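Local coordinates for monosaccharide ABC transporter substrate-binding protein, CUT2 family (Bradyrhizobium sp., PDB 4YHS) that probably binds a sugar or a related small solute and delivers it to an ABC importer of the CUT2 family, at residues V47-L52 against G303-D308; A157-V162 against V320-P325; Y174-H179 against S214-L219; P184-G189 against N244-A249. All coordinates share one frame; numbering follows the deposited sequence.

Contact 1: residues V47-L52 against G303-D308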
# COMPACT_ATOMS: atom_id res chain seq x y z
N VAL A 47 -1.53 8.25 15.65
CA VAL A 47 -0.31 8.87 16.17
C VAL A 47 0.50 9.58 15.07
O VAL A 47 0.47 9.18 13.92
CB VAL A 47 0.60 7.81 16.82
CG1 VAL A 47 -0.00 7.33 18.12
CG2 VAL A 47 0.85 6.64 15.85
N LYS A 48 1.24 10.63 15.45
CA LYS A 48 2.27 11.19 14.57
C LYS A 48 3.51 10.33 14.63
O LYS A 48 4.01 10.02 15.74
CB LYS A 48 2.62 12.63 15.00
CG LYS A 48 1.46 13.57 14.97
CD LYS A 48 1.15 13.97 13.55
CE LYS A 48 0.20 15.16 13.51
NZ LYS A 48 0.06 15.67 12.12
N TYR A 49 4.03 9.95 13.46
CA TYR A 49 5.25 9.17 13.42
C TYR A 49 6.42 10.13 13.31
O TYR A 49 6.47 10.96 12.40
CB TYR A 49 5.29 8.18 12.25
CG TYR A 49 6.46 7.25 12.41
CD1 TYR A 49 7.72 7.60 11.96
CD2 TYR A 49 6.32 6.05 13.06
CE1 TYR A 49 8.81 6.77 12.16
CE2 TYR A 49 7.39 5.21 13.27
CZ TYR A 49 8.63 5.56 12.82
OH TYR A 49 9.70 4.71 13.05
N VAL A 50 7.34 10.02 14.26
CA VAL A 50 8.56 10.82 14.29
C VAL A 50 9.80 9.95 14.21
O VAL A 50 10.07 9.18 15.13
CB VAL A 50 8.62 11.68 15.57
CG1 VAL A 50 9.83 12.56 15.54
CG2 VAL A 50 7.35 12.51 15.69
N PRO A 51 10.58 10.07 13.14
CA PRO A 51 11.81 9.28 13.06
C PRO A 51 12.95 9.94 13.81
O PRO A 51 12.82 11.08 14.33
CB PRO A 51 12.07 9.23 11.56
CG PRO A 51 11.66 10.59 11.10
CD PRO A 51 10.45 10.94 11.95
N LEU A 52 14.07 9.22 13.90
CA LEU A 52 15.30 9.78 14.44
C LEU A 52 15.86 10.85 13.52
O LEU A 52 15.63 10.81 12.30
CB LEU A 52 16.36 8.69 14.64
CG LEU A 52 16.04 7.56 15.62
CD1 LEU A 52 17.11 6.48 15.54
CD2 LEU A 52 15.89 8.07 17.05
N GLY A 303 8.25 2.34 3.55
CA GLY A 303 9.68 2.10 3.39
C GLY A 303 10.53 2.89 4.37
O GLY A 303 11.40 2.32 5.05
N ARG A 304 10.31 4.20 4.45
CA ARG A 304 11.05 5.03 5.42
C ARG A 304 10.91 4.55 6.89
O ARG A 304 11.88 4.53 7.61
CB ARG A 304 10.59 6.49 5.36
CG ARG A 304 10.75 7.21 4.03
CD ARG A 304 10.50 8.70 4.22
NE ARG A 304 10.69 9.51 2.99
CZ ARG A 304 11.83 10.13 2.66
NH1 ARG A 304 12.91 10.01 3.44
NH2 ARG A 304 11.90 10.89 1.56
N ILE A 305 9.68 4.24 7.31
CA ILE A 305 9.43 3.80 8.68
C ILE A 305 10.18 2.51 8.99
O ILE A 305 10.73 2.38 10.08
CB ILE A 305 7.91 3.62 8.95
CG1 ILE A 305 7.29 5.01 9.10
CG2 ILE A 305 7.65 2.80 10.24
CD1 ILE A 305 5.81 5.03 9.13
N ALA A 306 10.22 1.57 8.05
CA ALA A 306 10.96 0.32 8.26
C ALA A 306 12.44 0.57 8.55
O ALA A 306 13.02 -0.05 9.42
CB ALA A 306 10.84 -0.58 7.03
N VAL A 307 13.03 1.50 7.82
CA VAL A 307 14.42 1.85 8.04
C VAL A 307 14.58 2.49 9.42
O VAL A 307 15.47 2.10 10.19
CB VAL A 307 14.96 2.80 6.96
CG1 VAL A 307 16.36 3.36 7.32
CG2 VAL A 307 15.02 2.07 5.62
N ASP A 308 13.72 3.46 9.73
CA ASP A 308 13.78 4.11 11.05
C ASP A 308 13.61 3.12 12.19
O ASP A 308 14.36 3.15 13.18
CB ASP A 308 12.72 5.20 11.18
CG ASP A 308 12.88 6.00 12.47
OD1 ASP A 308 13.96 6.57 12.68
OD2 ASP A 308 11.93 6.07 13.29

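Contact 2: residues A157-V162 against V320-P325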
# COMPACT_ATOMS: atom_id res chain seq x y z
N ALA A 157 10.57 -8.25 14.51
CA ALA A 157 10.74 -7.21 15.54
C ALA A 157 9.74 -6.07 15.41
O ALA A 157 9.40 -5.43 16.40
CB ALA A 157 12.19 -6.66 15.51
N ALA A 158 9.32 -5.77 14.17
CA ALA A 158 8.44 -4.63 13.91
C ALA A 158 7.76 -4.81 12.57
O ALA A 158 8.31 -5.45 11.70
CB ALA A 158 9.20 -3.31 13.89
N LYS A 159 6.57 -4.20 12.44
CA LYS A 159 5.84 -4.14 11.18
C LYS A 159 5.68 -2.70 10.72
O LYS A 159 5.40 -1.79 11.52
CB LYS A 159 4.47 -4.79 11.32
CG LYS A 159 4.51 -6.29 11.66
CD LYS A 159 3.13 -6.86 11.90
CE LYS A 159 3.22 -8.35 12.23
NZ LYS A 159 3.42 -9.14 10.99
N SER A 160 5.87 -2.50 9.42
CA SER A 160 5.57 -1.24 8.73
C SER A 160 4.68 -1.58 7.55
O SER A 160 5.16 -1.99 6.48
CB SER A 160 6.85 -0.57 8.26
OG SER A 160 6.56 0.67 7.66
N LEU A 161 3.38 -1.44 7.74
CA LEU A 161 2.44 -1.87 6.74
C LEU A 161 1.03 -1.35 7.03
O LEU A 161 0.76 -0.78 8.10
CB LEU A 161 2.43 -3.40 6.66
CG LEU A 161 2.49 -4.16 7.98
CD1 LEU A 161 1.18 -4.08 8.73
CD2 LEU A 161 2.85 -5.63 7.69
N VAL A 162 0.14 -1.55 6.06
CA VAL A 162 -1.28 -1.19 6.24
C VAL A 162 -2.17 -2.38 5.93
O VAL A 162 -1.67 -3.43 5.50
CB VAL A 162 -1.69 -0.00 5.34
CG1 VAL A 162 -0.70 1.15 5.51
CG2 VAL A 162 -1.77 -0.42 3.85
N VAL A 320 8.07 2.26 17.59
CA VAL A 320 6.69 1.85 17.47
C VAL A 320 6.70 0.50 16.78
O VAL A 320 7.26 0.37 15.70
CB VAL A 320 5.86 2.89 16.67
CG1 VAL A 320 4.45 2.39 16.53
CG2 VAL A 320 5.91 4.26 17.37
N LYS A 321 6.13 -0.54 17.41
CA LYS A 321 6.34 -1.90 16.93
C LYS A 321 5.48 -2.30 15.74
O LYS A 321 5.91 -3.08 14.88
CB LYS A 321 6.11 -2.89 18.07
CG LYS A 321 6.43 -4.33 17.76
CD LYS A 321 6.64 -5.11 19.07
CE LYS A 321 6.76 -6.61 18.80
NZ LYS A 321 7.27 -7.39 19.96
N HIS A 322 4.25 -1.79 15.69
CA HIS A 322 3.33 -2.18 14.65
C HIS A 322 2.57 -0.92 14.19
O HIS A 322 1.71 -0.39 14.88
CB HIS A 322 2.42 -3.28 15.18
CG HIS A 322 1.46 -3.84 14.19
ND1 HIS A 322 0.70 -4.96 14.46
CD2 HIS A 322 1.09 -3.43 12.96
CE1 HIS A 322 -0.09 -5.22 13.43
NE2 HIS A 322 0.12 -4.30 12.51
N VAL A 323 2.94 -0.42 13.01
CA VAL A 323 2.40 0.86 12.54
C VAL A 323 2.31 0.95 11.02
O VAL A 323 3.08 0.31 10.28
CB VAL A 323 3.26 2.05 13.13
CG1 VAL A 323 4.72 2.00 12.63
CG2 VAL A 323 2.63 3.42 12.88
N GLY A 324 1.34 1.72 10.56
CA GLY A 324 1.21 2.09 9.16
C GLY A 324 0.89 3.56 9.01
O GLY A 324 0.36 4.19 9.93
N PRO A 325 1.22 4.13 7.84
CA PRO A 325 0.71 5.48 7.57
C PRO A 325 -0.82 5.50 7.67
O PRO A 325 -1.48 4.51 7.38
CB PRO A 325 1.16 5.73 6.13
CG PRO A 325 2.34 4.87 5.95
CD PRO A 325 2.05 3.64 6.73
O HOH W 1 9.98 -6.32 18.67
O HOH W 2 4.47 1.98 8.26

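Contact 3: residues Y174-H179 against S214-L219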
# COMPACT_ATOMS: atom_id res chain seq x y z
N TYR A 174 -15.77 7.51 1.93
CA TYR A 174 -15.74 8.64 1.01
C TYR A 174 -17.05 8.74 0.19
O TYR A 174 -17.67 9.81 0.07
CB TYR A 174 -14.54 8.50 0.07
CG TYR A 174 -14.31 9.67 -0.89
CD1 TYR A 174 -13.62 10.81 -0.47
CD2 TYR A 174 -14.76 9.62 -2.20
CE1 TYR A 174 -13.38 11.88 -1.35
CE2 TYR A 174 -14.53 10.68 -3.07
CZ TYR A 174 -13.84 11.80 -2.64
OH TYR A 174 -13.64 12.83 -3.54
N LEU A 175 -17.47 7.64 -0.39
CA LEU A 175 -18.71 7.65 -1.15
C LEU A 175 -19.93 7.78 -0.25
O LEU A 175 -20.85 8.54 -0.53
CB LEU A 175 -18.83 6.40 -2.01
CG LEU A 175 -17.89 6.35 -3.21
CD1 LEU A 175 -18.06 5.04 -3.90
CD2 LEU A 175 -18.17 7.51 -4.20
N ALA A 176 -19.94 7.03 0.85
CA ALA A 176 -21.08 7.06 1.75
C ALA A 176 -21.36 8.48 2.31
O ALA A 176 -22.51 8.84 2.51
CB ALA A 176 -20.87 6.08 2.89
N LYS A 177 -20.30 9.27 2.54
CA LYS A 177 -20.47 10.63 3.04
C LYS A 177 -21.15 11.51 1.99
O LYS A 177 -21.97 12.37 2.33
CB LYS A 177 -19.11 11.24 3.42
CG LYS A 177 -18.54 10.79 4.78
CD LYS A 177 -17.07 11.13 4.86
CE LYS A 177 -16.54 11.12 6.28
NZ LYS A 177 -15.86 9.85 6.63
N LYS A 178 -20.82 11.29 0.72
CA LYS A 178 -21.44 12.02 -0.39
C LYS A 178 -22.90 11.63 -0.61
O LYS A 178 -23.67 12.39 -1.20
CB LYS A 178 -20.63 11.79 -1.68
CG LYS A 178 -19.22 12.34 -1.60
CD LYS A 178 -18.26 11.80 -2.67
CE LYS A 178 -18.49 12.44 -4.02
NZ LYS A 178 -17.98 13.83 -4.07
N HIS A 179 -23.28 10.46 -0.12
CA HIS A 179 -24.62 9.93 -0.36
C HIS A 179 -25.24 9.31 0.89
O HIS A 179 -25.52 8.11 0.94
CB HIS A 179 -24.57 8.93 -1.51
CG HIS A 179 -24.04 9.52 -2.78
ND1 HIS A 179 -24.81 10.32 -3.60
CD2 HIS A 179 -22.82 9.45 -3.35
CE1 HIS A 179 -24.08 10.71 -4.63
NE2 HIS A 179 -22.87 10.20 -4.51
N SER A 214 -26.06 3.70 4.03
CA SER A 214 -26.07 4.93 3.24
C SER A 214 -27.00 4.76 2.06
O SER A 214 -27.59 3.69 1.90
CB SER A 214 -24.66 5.29 2.76
OG SER A 214 -24.24 4.41 1.74
N ALA A 215 -27.14 5.80 1.23
CA ALA A 215 -27.98 5.70 0.02
C ALA A 215 -27.28 4.97 -1.14
O ALA A 215 -27.85 4.81 -2.23
CB ALA A 215 -28.44 7.10 -0.41
N ILE A 216 -26.07 4.48 -0.90
CA ILE A 216 -25.34 3.69 -1.88
C ILE A 216 -25.93 2.30 -2.01
O ILE A 216 -26.14 1.60 -1.01
CB ILE A 216 -23.84 3.55 -1.51
CG1 ILE A 216 -23.13 4.91 -1.56
CG2 ILE A 216 -23.15 2.56 -2.43
CD1 ILE A 216 -21.88 4.94 -0.74
N LYS A 217 -26.19 1.91 -3.25
CA LYS A 217 -26.50 0.52 -3.58
C LYS A 217 -25.30 -0.03 -4.36
O LYS A 217 -24.92 0.54 -5.38
CB LYS A 217 -27.80 0.43 -4.38
CG LYS A 217 -28.02 -0.92 -5.10
CD LYS A 217 -28.13 -2.11 -4.15
CE LYS A 217 -28.08 -3.44 -4.89
NZ LYS A 217 -28.08 -4.61 -3.95
N VAL A 218 -24.72 -1.12 -3.88
CA VAL A 218 -23.62 -1.76 -4.59
C VAL A 218 -24.13 -2.96 -5.38
O VAL A 218 -24.83 -3.83 -4.86
CB VAL A 218 -22.51 -2.19 -3.61
CG1 VAL A 218 -21.31 -2.63 -4.35
CG2 VAL A 218 -22.14 -1.07 -2.70
N LEU A 219 -23.80 -2.99 -6.67
CA LEU A 219 -24.18 -4.13 -7.50
C LEU A 219 -23.40 -5.33 -7.01
O LEU A 219 -22.40 -5.16 -6.31
CB LEU A 219 -23.88 -3.86 -8.97
CG LEU A 219 -24.69 -2.74 -9.61
CD1 LEU A 219 -24.23 -2.49 -11.06
CD2 LEU A 219 -26.17 -3.04 -9.56

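Contact 4: residues P184-G189 against N244-A249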
# COMPACT_ATOMS: atom_id res chain seq x y z
N PRO A 184 -31.09 10.38 -2.37
CA PRO A 184 -31.50 9.46 -3.44
C PRO A 184 -30.55 8.28 -3.63
O PRO A 184 -29.35 8.45 -3.51
CB PRO A 184 -31.48 10.35 -4.69
CG PRO A 184 -31.57 11.75 -4.19
CD PRO A 184 -30.85 11.74 -2.87
N GLU A 185 -31.09 7.10 -3.94
CA GLU A 185 -30.26 5.91 -4.16
C GLU A 185 -29.34 6.14 -5.37
O GLU A 185 -29.79 6.68 -6.38
CB GLU A 185 -31.14 4.66 -4.39
CG GLU A 185 -30.35 3.40 -4.81
CD GLU A 185 -31.17 2.11 -4.74
OE1 GLU A 185 -32.33 2.17 -4.33
OE2 GLU A 185 -30.64 1.02 -5.11
N VAL A 186 -28.07 5.76 -5.24
CA VAL A 186 -27.10 5.81 -6.34
C VAL A 186 -26.43 4.46 -6.43
O VAL A 186 -26.18 3.81 -5.42
CB VAL A 186 -26.02 6.90 -6.16
CG1 VAL A 186 -26.65 8.29 -6.19
CG2 VAL A 186 -25.23 6.70 -4.85
N VAL A 187 -26.16 4.03 -7.66
CA VAL A 187 -25.68 2.67 -7.91
C VAL A 187 -24.19 2.66 -8.14
O VAL A 187 -23.67 3.45 -8.93
CB VAL A 187 -26.41 2.06 -9.13
CG1 VAL A 187 -25.87 0.67 -9.45
CG2 VAL A 187 -27.91 2.02 -8.85
N VAL A 188 -23.48 1.79 -7.41
CA VAL A 188 -22.05 1.63 -7.61
C VAL A 188 -21.76 0.28 -8.25
O VAL A 188 -22.17 -0.75 -7.74
CB VAL A 188 -21.26 1.68 -6.28
CG1 VAL A 188 -19.78 1.41 -6.54
CG2 VAL A 188 -21.47 3.03 -5.55
N GLY A 189 -20.99 0.30 -9.34
CA GLY A 189 -20.43 -0.91 -9.91
C GLY A 189 -19.10 -1.12 -9.22
O GLY A 189 -18.31 -0.21 -9.17
N ASN A 244 -27.73 3.26 -15.70
CA ASN A 244 -27.75 4.37 -14.76
C ASN A 244 -26.73 4.29 -13.63
O ASN A 244 -26.83 5.06 -12.66
CB ASN A 244 -29.14 4.50 -14.18
CG ASN A 244 -29.44 5.89 -13.68
OD1 ASN A 244 -29.66 6.10 -12.48
ND2 ASN A 244 -29.44 6.85 -14.59
N ILE A 245 -25.74 3.39 -13.76
CA ILE A 245 -24.66 3.32 -12.78
C ILE A 245 -24.13 4.72 -12.58
O ILE A 245 -23.98 5.45 -13.55
CB ILE A 245 -23.51 2.40 -13.23
CG1 ILE A 245 -23.89 0.94 -13.08
CG2 ILE A 245 -22.27 2.60 -12.36
CD1 ILE A 245 -22.88 -0.01 -13.71
N ARG A 246 -23.88 5.11 -11.33
CA ARG A 246 -23.34 6.45 -11.03
C ARG A 246 -21.82 6.41 -10.78
O ARG A 246 -21.10 7.35 -11.12
CB ARG A 246 -24.07 7.03 -9.81
CG ARG A 246 -23.60 8.40 -9.39
CD ARG A 246 -23.84 9.44 -10.48
NE ARG A 246 -23.32 10.74 -10.06
CZ ARG A 246 -22.05 11.12 -10.19
NH1 ARG A 246 -21.15 10.31 -10.76
NH2 ARG A 246 -21.69 12.32 -9.76
N TYR A 247 -21.34 5.32 -10.18
CA TYR A 247 -19.90 5.15 -9.92
C TYR A 247 -19.41 3.80 -10.35
O TYR A 247 -20.10 2.80 -10.19
CB TYR A 247 -19.56 5.30 -8.44
CG TYR A 247 -19.92 6.62 -7.85
CD1 TYR A 247 -19.12 7.72 -8.05
CD2 TYR A 247 -21.08 6.76 -7.10
CE1 TYR A 247 -19.44 8.94 -7.52
CE2 TYR A 247 -21.42 7.99 -6.56
CZ TYR A 247 -20.58 9.08 -6.77
OH TYR A 247 -20.87 10.31 -6.26
N VAL A 248 -18.18 3.80 -10.87
CA VAL A 248 -17.43 2.59 -11.16
C VAL A 248 -16.24 2.60 -10.22
O VAL A 248 -15.39 3.49 -10.30
CB VAL A 248 -16.99 2.53 -12.62
CG1 VAL A 248 -15.90 1.47 -12.86
CG2 VAL A 248 -18.20 2.29 -13.50
N ALA A 249 -16.22 1.66 -9.29
CA ALA A 249 -15.14 1.61 -8.31
C ALA A 249 -14.54 0.23 -8.29
O ALA A 249 -15.24 -0.77 -8.44
CB ALA A 249 -15.64 1.96 -6.92
O HOH W 3 -29.97 5.82 -9.46
O HOH W 4 -27.27 5.65 -10.05

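Contact 1: residues V47-L52 against G303-D308
With chi1 at -170°, Tyr49 carries its ring away from the backbone N and out to helix 299-314. Asp308 takes a like torsion (chi1 -173°) and brings its carboxylate to the hydroxyl. The two side chains run past each other in opposite directions, with ring and carboxylate planes 84° apart. Tyr49 OH donates to Asp308 OD2 over 2.6 Å, using the anti lone pair of that oxygen. The other oxygen, Asp308 OD1, accepts from Leu52 N at 2.9 Å, on the syn side but out of the carboxylate plane. One carboxylate therefore ties down both the strand end and the loop after it. Pro51 CB packs 3.5 Å from Asp308 CG. Ile305 lies over one face of the Tyr49 ring, its CG1 3.8 Å from the ring centroid in a CH-pi contact. A phenylalanine at Tyr49 would keep the ring over Ile305 but would probably leave Asp308 OD2 without its hydroxyl donor. Arg312, one turn further along the helix, forms a salt bridge with the same OD2. The contact joins the end of strand 43-49, paired with strand 29-35, to helix 299-314, and Pro51 also touches helix 71-87.

Contact 2: residues A157-V162 against V320-P325
Lys159 and His322 face each other in a parallel pair of strands, 158-160 and 322-325, whose local axes run 12° apart. Both strands belong to the large mixed sheet of the periplasmic binding protein fold. Lys159 N donates to Lys321 O at 2.8 Å. Val323 N returns the bond to Lys159 O, reaching it from above the carbonyl plane. Leu161 N then donates to Val323 O at 3.1 Å. The alternation of donors and acceptors is that of parallel pairing. Val323 O is also approached by Ser160 CA in a CA-H...O contact.

Lys159 and His322 point to the same face of the sheet. The lysine crosses the imidazole obliquely, and its CD sits over the centre of the ring, 3.9 Å from the centroid. A chi1 of -177° carries the His322 ring out beside the lysine chain. The lysine chain bends at its end, and NZ forms a salt bridge with Asp146. His322 ND1 is hydrogen-bonded to Phe38 N. Leu161 CD1 comes within 3.9 Å of His322 NE2.

Ser160 and Val323 point to the other face, where helix 299-314 covers the serine. Ser160 OG is hydrogen-bonded to Gln302 O. Further on, Val162 CG1 meets Pro325 CD at 3.9 Å. A water beside Ser160 donates to Val323 O at 3.0 Å; its approach to Ser160 OG is unusually short and so doubtful.

Contact 3: residues Y174-H179 against S214-L219
Ile216 points the end of its side chain at helix 164-178, laying CD1 against the backbone of the helix's last turn. This is helix-on-sheet packing in an alpha/beta domain, where strand 216-218 is an outermost strand of a parallel four-stranded sheet. Ile216 CG1 is anti to the carbonyl carbon (chi1 -66°), and the nearly extended chain beyond it carries CD1 to the helix. There CD1 lies 3.6 Å from Leu175 CB and 3.9 Å from Ala176 CB. The isoleucine tip thus meets two successive helix residues.

Ser214 comes up beside it. Its CB faces the methyl of Ala176 at 3.9 Å and also nears the carbonyl of His179. Ser214 OG turns back toward its own chain (chi1 72°) and accepts from Ile216 N at 3.2 Å, forming an ST turn. The same hydroxyl is hydrogen-bonded to Val211 O. An alanine at Ser214 would keep CB against Ala176, but Ile216 N would probably lose its acceptor and the turn its side-chain lock.

His179 is where the chain leaves the helix. Its CB packs loosely against Ala215 CB and Ile216 CG1, while the ring extends to Tyr247, whose OH is hydrogen-bonded to NE2. Its carbonyl does the polar work across the contact. Ala215 N donates to His179 O at 2.8 Å, with the donor tilted 19° from the carbonyl plane.

Contact 4: residues P184-G189 against N244-A249
Val186 opens the contact, its CB 4.1 Å from Arg246 CB and its CG2 at the edge of the Tyr247 ring. Val187 comes next and turns its CG1 to Ile245 CG1, the two side chains crossing at about a right angle. Its N donates to a water that also reaches Asn244 O. Val187 O accepts two bonds in its carbonyl plane, from Arg246 N at 2.9 Å and from Tyr247 N at 3.2 Å. This double grip ties the backbone at Arg246 and Tyr247 to the neighbouring strand. The strands run parallel at the middle of a four-stranded sheet of order 2-1-3-4, within the periplasmic binding protein fold. Val188 pairs with Tyr247, and both side chains leave on the same face. Tyr247 CG is anti to the carbonyl carbon (chi1 -60°), which brings CD2 within 4.1 Å of Val188 CG2. Arg246 CG covers part of one face of that ring, and Arg246 NH1 forms a salt bridge with Asp272. Val188 CG1 also touches Ala249 CB at 4.2 Å. Gly189 N donates to Tyr247 O at 2.8 Å. Gly189 O in turn accepts from Ala249 N at 2.8 Å, almost straight at 178°.

In the fold
The four contacts form two groups. Contacts 1 and 2 touch, with centres 9 Å apart. Ile305 packs on Ser160 and Val323, and helix 299-314 leads into strand 322-331. Contacts 3 and 4 also touch, with centres 8 Å apart, and meet at the parallel four-stranded sheet. There Lys217 O and Val188 N, 2.8 Å apart, are probably hydrogen-bonded between strands 216-218 and 186-191. The groups lie far apart: contact 1 and contact 4 have centres 39 Å apart, on opposite sides of the chain's centre. Along the chain, contacts 3 and 4 are nested inside the loops closed by contacts 1 and 2. This is consistent with the two-lobed architecture of periplasmic binding proteins, which typically bind their solute between the lobes.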